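Local coordinates for protein leucine aminopeptidase 2 (Saccharomyces cerevisiae, PDB 2XQ0) that removes N-terminal residues, preferentially from di- and tripeptides, as a zinc-dependent aminopeptidase of the M1 family, and has low epoxide hydrolase activity in vitro, at residues Y141-L146 against L265-S270; D493-F498 against L544-D549. All coordinates share one frame; numbering follows the deposited sequence.

Contact 1: Y141-L146 against L265-S270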
# COMPACT_ATOMS: atom_id res chain seq x y z
N TYR A 141 22.19 -2.01 3.63
CA TYR A 141 21.01 -1.20 3.39
C TYR A 141 19.97 -1.58 4.42
O TYR A 141 19.92 -2.73 4.86
CB TYR A 141 20.47 -1.50 1.99
CG TYR A 141 19.41 -0.55 1.43
CD1 TYR A 141 18.07 -0.69 1.77
CD2 TYR A 141 19.75 0.42 0.50
CE1 TYR A 141 17.10 0.13 1.23
CE2 TYR A 141 18.80 1.25 -0.05
CZ TYR A 141 17.47 1.11 0.32
OH TYR A 141 16.52 1.94 -0.22
N VAL A 142 19.15 -0.62 4.81
CA VAL A 142 18.04 -0.91 5.70
C VAL A 142 16.89 0.02 5.34
O VAL A 142 17.11 1.15 4.90
CB VAL A 142 18.45 -0.69 7.16
CG1 VAL A 142 18.91 0.76 7.34
CG2 VAL A 142 17.31 -1.05 8.13
N PHE A 143 15.66 -0.47 5.49
CA PHE A 143 14.49 0.40 5.28
C PHE A 143 13.39 -0.05 6.20
O PHE A 143 13.35 -1.21 6.61
CB PHE A 143 14.03 0.39 3.82
CG PHE A 143 13.48 -0.94 3.36
CD1 PHE A 143 12.14 -1.24 3.51
CD2 PHE A 143 14.31 -1.88 2.79
CE1 PHE A 143 11.65 -2.47 3.09
CE2 PHE A 143 13.83 -3.09 2.36
CZ PHE A 143 12.50 -3.39 2.51
N SER A 144 12.48 0.86 6.51
CA SER A 144 11.33 0.57 7.36
C SER A 144 10.03 0.43 6.58
O SER A 144 9.92 0.82 5.41
CB SER A 144 11.15 1.71 8.37
OG SER A 144 10.76 2.87 7.68
N GLN A 145 9.04 -0.16 7.24
CA GLN A 145 7.67 -0.20 6.74
C GLN A 145 6.83 -0.33 8.01
O GLN A 145 6.86 -1.37 8.67
CB GLN A 145 7.46 -1.41 5.82
CG GLN A 145 5.99 -1.77 5.62
CD GLN A 145 5.21 -0.64 4.97
OE1 GLN A 145 5.60 -0.13 3.92
NE2 GLN A 145 4.12 -0.23 5.61
N LEU A 146 6.11 0.73 8.36
CA LEU A 146 5.47 0.80 9.68
C LEU A 146 3.97 0.51 9.67
O LEU A 146 3.37 0.14 10.70
CB LEU A 146 5.74 2.16 10.35
CG LEU A 146 7.21 2.56 10.45
CD1 LEU A 146 7.37 3.77 11.37
CD2 LEU A 146 8.05 1.39 10.92
N LEU A 265 11.65 7.32 -3.25
CA LEU A 265 12.74 6.38 -3.00
C LEU A 265 12.44 5.10 -3.74
O LEU A 265 11.44 4.45 -3.45
CB LEU A 265 12.87 6.06 -1.50
CG LEU A 265 13.81 4.91 -1.15
CD1 LEU A 265 15.23 5.26 -1.51
CD2 LEU A 265 13.72 4.51 0.34
N VAL A 266 13.29 4.72 -4.71
CA VAL A 266 13.09 3.46 -5.41
C VAL A 266 13.91 2.43 -4.66
O VAL A 266 15.15 2.46 -4.69
CB VAL A 266 13.48 3.51 -6.90
CG1 VAL A 266 13.41 2.12 -7.50
CG2 VAL A 266 12.55 4.47 -7.67
N ASN A 267 13.22 1.55 -3.95
CA ASN A 267 13.87 0.69 -2.97
C ASN A 267 14.62 -0.48 -3.57
O ASN A 267 14.60 -0.69 -4.79
CB ASN A 267 12.83 0.18 -1.98
CG ASN A 267 12.96 0.81 -0.62
OD1 ASN A 267 14.07 1.01 -0.12
ND2 ASN A 267 11.83 1.13 0.00
N VAL A 268 15.28 -1.24 -2.70
CA VAL A 268 15.96 -2.48 -3.08
C VAL A 268 14.96 -3.51 -3.57
O VAL A 268 13.76 -3.41 -3.30
CB VAL A 268 16.79 -3.06 -1.89
CG1 VAL A 268 17.93 -2.12 -1.53
CG2 VAL A 268 15.91 -3.30 -0.68
N ASP A 269 15.44 -4.53 -4.28
CA ASP A 269 14.54 -5.49 -4.90
C ASP A 269 13.68 -6.31 -3.92
O ASP A 269 12.61 -6.79 -4.29
CB ASP A 269 15.31 -6.38 -5.90
CG ASP A 269 16.17 -5.56 -6.86
OD1 ASP A 269 15.68 -5.17 -7.93
OD2 ASP A 269 17.35 -5.30 -6.52
N SER A 270 14.12 -6.43 -2.66
CA SER A 270 13.34 -7.15 -1.64
C SER A 270 12.10 -6.40 -1.14
O SER A 270 11.30 -6.94 -0.37
CB SER A 270 14.22 -7.51 -0.44
OG SER A 270 14.72 -6.35 0.20
O HOH W 1 17.42 1.85 -3.18

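Contact 2: D493-F498 against L544-D549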
# COMPACT_ATOMS: atom_id res chain seq x y z
N ASP A 493 -1.25 -23.19 -38.75
CA ASP A 493 -2.66 -22.81 -38.70
C ASP A 493 -2.80 -21.55 -37.86
O ASP A 493 -3.44 -20.57 -38.25
CB ASP A 493 -3.52 -23.94 -38.10
CG ASP A 493 -3.72 -25.12 -39.06
OD1 ASP A 493 -3.61 -24.92 -40.29
OD2 ASP A 493 -4.00 -26.25 -38.59
N PHE A 494 -2.16 -21.56 -36.70
CA PHE A 494 -2.26 -20.45 -35.77
C PHE A 494 -1.72 -19.14 -36.34
O PHE A 494 -2.31 -18.08 -36.14
CB PHE A 494 -1.58 -20.81 -34.45
CG PHE A 494 -2.41 -21.71 -33.58
CD1 PHE A 494 -2.20 -23.08 -33.57
CD2 PHE A 494 -3.42 -21.20 -32.79
CE1 PHE A 494 -2.96 -23.91 -32.78
CE2 PHE A 494 -4.19 -22.03 -31.99
CZ PHE A 494 -3.96 -23.38 -31.99
N ARG A 495 -0.61 -19.22 -37.07
CA ARG A 495 -0.01 -18.02 -37.65
C ARG A 495 -0.91 -17.41 -38.72
O ARG A 495 -0.85 -16.21 -38.98
CB ARG A 495 1.37 -18.32 -38.24
CG ARG A 495 2.40 -18.74 -37.21
CD ARG A 495 3.76 -18.16 -37.54
NE ARG A 495 4.84 -18.89 -36.89
CZ ARG A 495 5.49 -19.91 -37.45
NH1 ARG A 495 5.16 -20.32 -38.67
NH2 ARG A 495 6.46 -20.52 -36.79
N SER A 496 -1.74 -18.24 -39.33
CA SER A 496 -2.72 -17.75 -40.31
C SER A 496 -3.87 -17.01 -39.64
O SER A 496 -4.41 -16.08 -40.22
CB SER A 496 -3.25 -18.90 -41.17
OG SER A 496 -2.22 -19.42 -41.99
N GLU A 497 -4.23 -17.42 -38.43
CA GLU A 497 -5.30 -16.74 -37.68
C GLU A 497 -4.77 -15.55 -36.87
O GLU A 497 -5.43 -14.51 -36.75
CB GLU A 497 -6.00 -17.73 -36.74
CG GLU A 497 -7.35 -18.21 -37.23
CD GLU A 497 -8.41 -17.11 -37.22
OE1 GLU A 497 -8.43 -16.29 -38.16
OE2 GLU A 497 -9.22 -17.07 -36.27
N PHE A 498 -3.59 -15.71 -36.30
CA PHE A 498 -3.08 -14.75 -35.33
C PHE A 498 -1.77 -14.12 -35.78
O PHE A 498 -0.97 -14.77 -36.43
CB PHE A 498 -2.84 -15.45 -33.99
CG PHE A 498 -4.09 -16.05 -33.38
CD1 PHE A 498 -5.03 -15.24 -32.74
CD2 PHE A 498 -4.32 -17.42 -33.42
CE1 PHE A 498 -6.17 -15.79 -32.16
CE2 PHE A 498 -5.47 -17.98 -32.84
CZ PHE A 498 -6.39 -17.16 -32.22
N LEU A 544 2.88 -17.68 -27.33
CA LEU A 544 4.13 -17.08 -26.87
C LEU A 544 5.02 -16.67 -28.04
O LEU A 544 5.68 -15.63 -27.98
CB LEU A 544 4.88 -18.06 -25.96
CG LEU A 544 4.35 -18.26 -24.54
CD1 LEU A 544 2.87 -18.57 -24.51
CD2 LEU A 544 5.13 -19.38 -23.86
N ASP A 545 5.03 -17.49 -29.08
CA ASP A 545 5.81 -17.20 -30.28
C ASP A 545 5.33 -15.95 -31.02
O ASP A 545 6.08 -14.99 -31.20
CB ASP A 545 5.79 -18.41 -31.22
CG ASP A 545 6.41 -18.10 -32.57
OD1 ASP A 545 7.39 -17.31 -32.60
OD2 ASP A 545 5.93 -18.64 -33.59
N ILE A 546 4.07 -15.98 -31.44
CA ILE A 546 3.48 -14.89 -32.22
C ILE A 546 3.57 -13.56 -31.49
O ILE A 546 3.75 -12.50 -32.10
CB ILE A 546 2.00 -15.19 -32.54
CG1 ILE A 546 1.89 -16.34 -33.55
CG2 ILE A 546 1.30 -13.94 -33.07
CD1 ILE A 546 0.56 -17.07 -33.51
N TYR A 547 3.44 -13.62 -30.16
CA TYR A 547 3.40 -12.42 -29.33
C TYR A 547 4.71 -12.18 -28.59
O TYR A 547 4.74 -11.47 -27.59
CB TYR A 547 2.25 -12.52 -28.32
CG TYR A 547 0.87 -12.60 -28.95
CD1 TYR A 547 -0.11 -13.44 -28.42
CD2 TYR A 547 0.56 -11.85 -30.07
CE1 TYR A 547 -1.39 -13.50 -29.01
CE2 TYR A 547 -0.69 -11.91 -30.65
CZ TYR A 547 -1.67 -12.73 -30.13
OH TYR A 547 -2.91 -12.77 -30.74
N GLN A 548 5.80 -12.77 -29.07
CA GLN A 548 7.06 -12.77 -28.30
C GLN A 548 7.53 -11.36 -28.00
O GLN A 548 7.98 -11.07 -26.90
CB GLN A 548 8.17 -13.54 -29.03
CG GLN A 548 8.50 -13.00 -30.41
CD GLN A 548 9.46 -13.89 -31.18
OE1 GLN A 548 9.13 -14.40 -32.25
NE2 GLN A 548 10.65 -14.09 -30.62
N ASP A 549 7.41 -10.47 -28.99
CA ASP A 549 7.95 -9.12 -28.85
C ASP A 549 7.36 -8.44 -27.62
O ASP A 549 8.08 -8.03 -26.71
CB ASP A 549 7.68 -8.30 -30.11
CG ASP A 549 8.57 -8.72 -31.28
OD1 ASP A 549 8.18 -8.45 -32.44
OD2 ASP A 549 9.64 -9.32 -31.04

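Contact 1: Y141-L146 against L265-S270
Tyr141 and Phe143, alternate residues of strand 141-144, face the turn that follows strand 264-266, and the two backbones stay apart, with CA of Tyr141 8.3 Å from CA of Val268. With CG anti to the backbone N (chi1 -168°), the Tyr141 ring reaches the other segment and lies over Val268, whose CG1 sits 3.4 Å from the ring centroid and almost on the ring normal, a CH-pi contact. Tyr141 OH donates to OD1 of Asn267 at 2.6 Å and lies 21° out of the plane of that carbonyl. A water bridges the same OH to the backbone O of Val266, donating to both, while both methyls of Leu265 pack against the hydroxyl. The other Val268 methyl, CG2, meets CE2 of Phe143 at 3.7 Å. Ser270 OG lies near the edge of the Phe143 ring but is hydrogen-bonded to Gln128. A phenylalanine in place of Tyr141 would probably leave buried Asn267 OD1 without its hydroxyl donor and the water with one acceptor fewer. The contact joins the N-terminal domain to the catalytic domain of the M1 fold, between two chain regions that continue into the substrate-binding residues Gln145, Leu146 and Pro272.

Contact 2: D493-F498 against L544-D549
Ile546, in the last turn of helix 537-546, pushes its side chain against the C-terminal end of helix 491-497. CD1 of Ile546 touches CB of Phe498 at 3.8 Å and lies 4.0 Å from the backbone O of Phe494, while CG2 rests near the carbonyl group of Phe498. The methyl thus packs on the backbone and the roots of the two phenylalanine side chains, whose rings extend past it. Beside this apolar patch, NE of Arg495 makes a long, weak hydrogen bond to OD2 of Asp545 (3.5 Å), part of a salt bridge. The N-H points fairly straight at the oxygen (163°), which lies at the edge of the guanidinium, but the carboxylate stands almost perpendicular to that plane; a single oxygen, OD2, faces the NE side of the guanidinium, and the two carboxylate oxygens do not line up with two nitrogens. The Arg495 chain, bent at chi2 (-142°), brings NE to the acid along the exposed margin.

On the buried side, the Tyr547 hydroxyl comes obliquely to CD1 of Phe498 at 3.8 Å. That hydroxyl is hydrogen-bonded to Asp502 and Trp481, which fix the end of the phenol, and Trp481 also stacks on the Phe498 ring. Helix 469-484 therefore backs both aromatic groups. The Phe498 backbone N bonds to Phe494 O at 2.7 Å, closing the last turn of its helix. Two helix ends meeting through an aliphatic wedge, with a charged pair at the rim, belong here to the all-helical C-terminal domain of the LTA4 hydrolase family, far from the zinc site.

The two contacts lie in different parts of the chain, their centres about 40 Å apart and their nearest atoms about 20 Å apart, and they share no secondary-structure element. Contact 1 is wholly buried, its centre about 14 Å from that of the chain, and joins a strand of the N-terminal domain to the end of a strand and the following loop of the catalytic domain, close to the substrate-binding residues. Contact 2, its centre about 37 Å out, pairs helix ends in the helical C-terminal region and runs from a buried aromatic side to an exposed edge. Their polar chemistry follows this placement: neutral groups and a bound water are hydrogen-bonded in the interior of contact 1, whereas contact 2 puts its opposite charges, weakly paired, at the margin.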